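Tyrosine-protein phosphatase non-receptor type 18 (Homo sapiens, PDB 2OC3) removes phosphate from phosphotyrosine in proteins, including autophosphorylated tyrosine kinases, through its classical protein tyrosine phosphatase catalytic domain. Local coordinates at residues I131-R136 with R147-E152. Sequence-based numbering, arbitrary orientation.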
ATOM      1  N   ILE A 131      -6.967  -6.246  -0.144  1.00  5.71           N
ATOM      2  CA  ILE A 131      -5.519  -6.117  -0.228  1.00  5.35           C
ATOM      3  C   ILE A 131      -5.119  -5.747  -1.657  1.00  7.39           C
ATOM      4  O   ILE A 131      -5.643  -6.374  -2.628  1.00  7.16           O
ATOM      5  CB  ILE A 131      -4.839  -7.428   0.120  1.00  5.24           C
ATOM      6  CG1 ILE A 131      -5.215  -7.915   1.522  1.00  4.98           C
ATOM      7  CG2 ILE A 131      -3.280  -7.346  -0.012  1.00  8.25           C
ATOM      8  CD1 ILE A 131      -4.818  -9.365   1.764  1.00  7.17           C
ATOM      9  N   LEU A 132      -4.260  -4.753  -1.827  1.00  7.28           N
ATOM     10  CA  LEU A 132      -3.699  -4.423  -3.121  1.00  6.88           C
ATOM     11  C   LEU A 132      -2.222  -4.739  -3.058  1.00  8.12           C
ATOM     12  O   LEU A 132      -1.527  -4.138  -2.252  1.00  6.55           O
ATOM     13  CB  LEU A 132      -3.893  -2.948  -3.449  1.00  7.09           C
ATOM     14  CG  LEU A 132      -5.328  -2.429  -3.665  1.00  7.56           C
ATOM     15  CD1 LEU A 132      -6.060  -2.117  -2.401  1.00 11.14           C
ATOM     16  CD2 LEU A 132      -5.326  -1.186  -4.570  1.00 12.09           C
ATOM     17  N   MET A 133      -1.744  -5.594  -3.952  1.00  7.21           N
ATOM     18  CA  MET A 133      -0.357  -6.061  -4.013  1.00  5.99           C
ATOM     19  C   MET A 133       0.228  -5.543  -5.330  1.00  7.76           C
ATOM     20  O   MET A 133      -0.313  -5.828  -6.411  1.00  8.35           O
ATOM     21  CB  MET A 133      -0.284  -7.599  -3.994  1.00  5.99           C
ATOM     22  CG  MET A 133       1.089  -8.134  -4.294  1.00 10.31           C
ATOM     23  SD  MET A 133       1.118  -9.893  -3.936  1.00  8.22           S
ATOM     24  CE  MET A 133       2.799 -10.349  -4.389  1.00  8.02           C
ATOM     25  N   ALA A 134       1.305  -4.751  -5.265  1.00  6.51           N
ATOM     26  CA  ALA A 134       1.866  -4.144  -6.461  1.00  6.22           C
ATOM     27  C   ALA A 134       3.227  -4.683  -6.769  1.00  8.76           C
ATOM     28  O   ALA A 134       4.130  -3.895  -7.093  1.00 10.16           O
ATOM     29  CB  ALA A 134       1.983  -2.602  -6.301  1.00  9.86           C
ATOM     30  N   CYS A 135       3.402  -5.986  -6.643  1.00  8.52           N
ATOM     31  CA  CYS A 135       4.638  -6.637  -7.043  1.00  7.16           C
ATOM     32  C   CYS A 135       4.313  -8.097  -7.322  1.00  9.14           C
ATOM     33  O   CYS A 135       3.210  -8.571  -7.087  1.00  7.42           O
ATOM     34  CB  CYS A 135       5.723  -6.506  -5.965  1.00  9.17           C
ATOM     35  SG  CYS A 135       5.500  -7.458  -4.485  1.00 11.99           S
ATOM     36  N   ARG A 136       5.306  -8.797  -7.865  1.00  7.82           N
ATOM     37  CA  ARG A 136       5.234 -10.260  -8.007  1.00  8.36           C
ATOM     38  C   ARG A 136       6.035 -10.914  -6.891  1.00  7.18           C
ATOM     39  O   ARG A 136       6.905 -10.277  -6.303  1.00  8.31           O
ATOM     40  CB  ARG A 136       5.821 -10.688  -9.340  1.00  8.58           C
ATOM     41  CG  ARG A 136       4.964 -10.302 -10.553  1.00  8.58           C
ATOM     42  CD  ARG A 136       5.734 -10.471 -11.842  1.00 10.53           C
ATOM     43  NE  ARG A 136       6.827  -9.525 -11.975  1.00 11.52           N
ATOM     44  CZ  ARG A 136       8.020  -9.756 -12.505  1.00 10.38           C
ATOM     45  NH1 ARG A 136       8.336 -10.976 -12.939  1.00 12.60           N
ATOM     46  NH2 ARG A 136       8.906  -8.756 -12.520  1.00 13.73           N
ATOM     47  N   ARG A 147       4.414 -15.795  -0.988  1.00 10.38           N
ATOM     48  CA  ARG A 147       3.018 -16.078  -1.278  1.00 12.00           C
ATOM     49  C   ARG A 147       2.300 -16.253   0.054  1.00 10.76           C
ATOM     50  O   ARG A 147       2.649 -17.129   0.872  1.00 12.29           O
ATOM     51  CB  ARG A 147       2.871 -17.339  -2.123  1.00 15.39           C
ATOM     52  CG  ARG A 147       1.430 -17.739  -2.260  1.00 13.16           C
ATOM     53  CD  ARG A 147       1.228 -18.735  -3.364  1.00 17.68           C
ATOM     54  NE  ARG A 147       1.901 -20.007  -3.113  1.00 15.82           N
ATOM     55  CZ  ARG A 147       1.410 -20.986  -2.350  1.00 17.78           C
ATOM     56  NH1 ARG A 147       0.261 -20.847  -1.683  1.00 20.78           N
ATOM     57  NH2 ARG A 147       2.096 -22.130  -2.212  1.00 25.64           N
ATOM     58  N   TYR A 148       1.273 -15.438   0.264  1.00  8.90           N
ATOM     59  CA  TYR A 148       0.426 -15.512   1.445  1.00 10.99           C
ATOM     60  C   TYR A 148      -0.991 -15.926   1.152  1.00 13.37           C
ATOM     61  O   TYR A 148      -1.803 -16.039   2.080  1.00 15.70           O
ATOM     62  CB  TYR A 148       0.454 -14.177   2.152  1.00 10.78           C
ATOM     63  CG  TYR A 148       0.058 -12.997   1.273  1.00  9.39           C
ATOM     64  CD1 TYR A 148      -1.295 -12.673   1.056  1.00  9.07           C
ATOM     65  CD2 TYR A 148       1.030 -12.155   0.717  1.00  8.66           C
ATOM     66  CE1 TYR A 148      -1.681 -11.613   0.290  1.00  7.82           C
ATOM     67  CE2 TYR A 148       0.636 -11.067  -0.101  1.00  7.42           C
ATOM     68  CZ  TYR A 148      -0.720 -10.788  -0.278  1.00  8.33           C
ATOM     69  OH  TYR A 148      -1.118  -9.702  -1.000  1.00  8.22           O
ATOM     70  N   TRP A 149      -1.306 -16.112  -0.121  1.00 11.83           N
ATOM     71  CA  TRP A 149      -2.622 -16.559  -0.601  1.00 12.15           C
ATOM     72  C   TRP A 149      -2.543 -18.047  -0.944  1.00 15.97           C
ATOM     73  O   TRP A 149      -1.460 -18.603  -1.165  1.00 15.80           O
ATOM     74  CB  TRP A 149      -3.051 -15.729  -1.806  1.00 13.23           C
ATOM     75  CG  TRP A 149      -2.121 -15.813  -2.965  1.00 11.82           C
ATOM     76  CD1 TRP A 149      -2.186 -16.693  -3.984  1.00 15.58           C
ATOM     77  CD2 TRP A 149      -0.944 -14.994  -3.215  1.00 10.74           C
ATOM     78  NE1 TRP A 149      -1.140 -16.510  -4.846  1.00 12.93           N
ATOM     79  CE2 TRP A 149      -0.359 -15.475  -4.396  1.00 11.31           C
ATOM     80  CE3 TRP A 149      -0.330 -13.913  -2.556  1.00 11.44           C
ATOM     81  CZ2 TRP A 149       0.758 -14.911  -4.952  1.00 10.70           C
ATOM     82  CZ3 TRP A 149       0.823 -13.373  -3.105  1.00 12.67           C
ATOM     83  CH2 TRP A 149       1.373 -13.888  -4.276  1.00 11.90           C
ATOM     84  N   ALA A 150      -3.717 -18.675  -0.978  1.00 14.50           N
ATOM     85  CA  ALA A 150      -3.849 -20.101  -1.243  1.00 12.94           C
ATOM     86  C   ALA A 150      -3.929 -20.314  -2.731  1.00 14.43           C
ATOM     87  O   ALA A 150      -4.220 -19.397  -3.505  1.00 16.08           O
ATOM     88  CB  ALA A 150      -5.090 -20.649  -0.565  1.00 13.67           C
ATOM     89  N   GLN A 151      -3.611 -21.543  -3.125  1.00 18.32           N
ATOM     90  CA  GLN A 151      -3.756 -21.959  -4.512  1.00 23.74           C
ATOM     91  C   GLN A 151      -4.910 -22.947  -4.644  1.00 17.93           C
ATOM     92  O   GLN A 151      -5.468 -23.409  -3.651  1.00 18.21           O
ATOM     93  CB  GLN A 151      -2.428 -22.504  -5.048  1.00 23.05           C
ATOM     94  CG  GLN A 151      -1.408 -21.357  -5.160  1.00 31.71           C
ATOM     95  CD  GLN A 151      -0.040 -21.747  -5.700  1.00 31.80           C
ATOM     96  OE1 GLN A 151       0.586 -20.966  -6.421  1.00 41.41           O
ATOM     97  NE2 GLN A 151       0.451 -22.925  -5.318  1.00 31.69           N
ATOM     98  N   GLU A 152      -5.301 -23.207  -5.884  1.00 19.36           N
ATOM     99  CA  GLU A 152      -6.468 -24.050  -6.155  1.00 23.69           C
ATOM    100  C   GLU A 152      -6.316 -25.407  -5.491  1.00 25.17           C
ATOM    101  O   GLU A 152      -5.293 -26.071  -5.664  1.00 26.82           O
ATOM    102  CB  GLU A 152      -6.674 -24.219  -7.666  1.00 32.69           C
ATOM    103  CG  GLU A 152      -7.858 -25.105  -8.044  1.00 32.35           C
TER
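Y148 reaches from its loop between I131 and M133 on strand 130-133. Its side chain runs past both of theirs in the opposite direction. CG2 of I131 lies 3.3 Å from the Y148 OH. CD1 of I131 is 4.1 Å from CE1 of Y148. On the M133 side, SD stands 4.0 Å from CE2 of Y148. With CG turned opposite its own N (chi1 170°), M133 runs out straight and carries the sulfur on to W149. The two side chains cross at about a right angle. SD of M133 sits 3.6 Å from CZ3 of W149, and its CE packs on CZ3 and CH2. Both Met-aromatic contacts are oblique, SD lying 57° off the normal of the W149 six-membered ring. Within the loop, CE3 of W149 covers one face of the Y148 ring, and R147 CG covers a face of the indole. The Y148 OH hydrogen-bonds to H232 and Q193 on the two flanking strands. A phenylalanine in place of Y148 would probably leave H232 and Q193 without this shared partner. Apolar and sulfur-aromatic packing thus joins the loop to the phosphatase domain's central sheet, while the buried hydroxyl ties it to H232, next in sequence to the predicted catalytic C233.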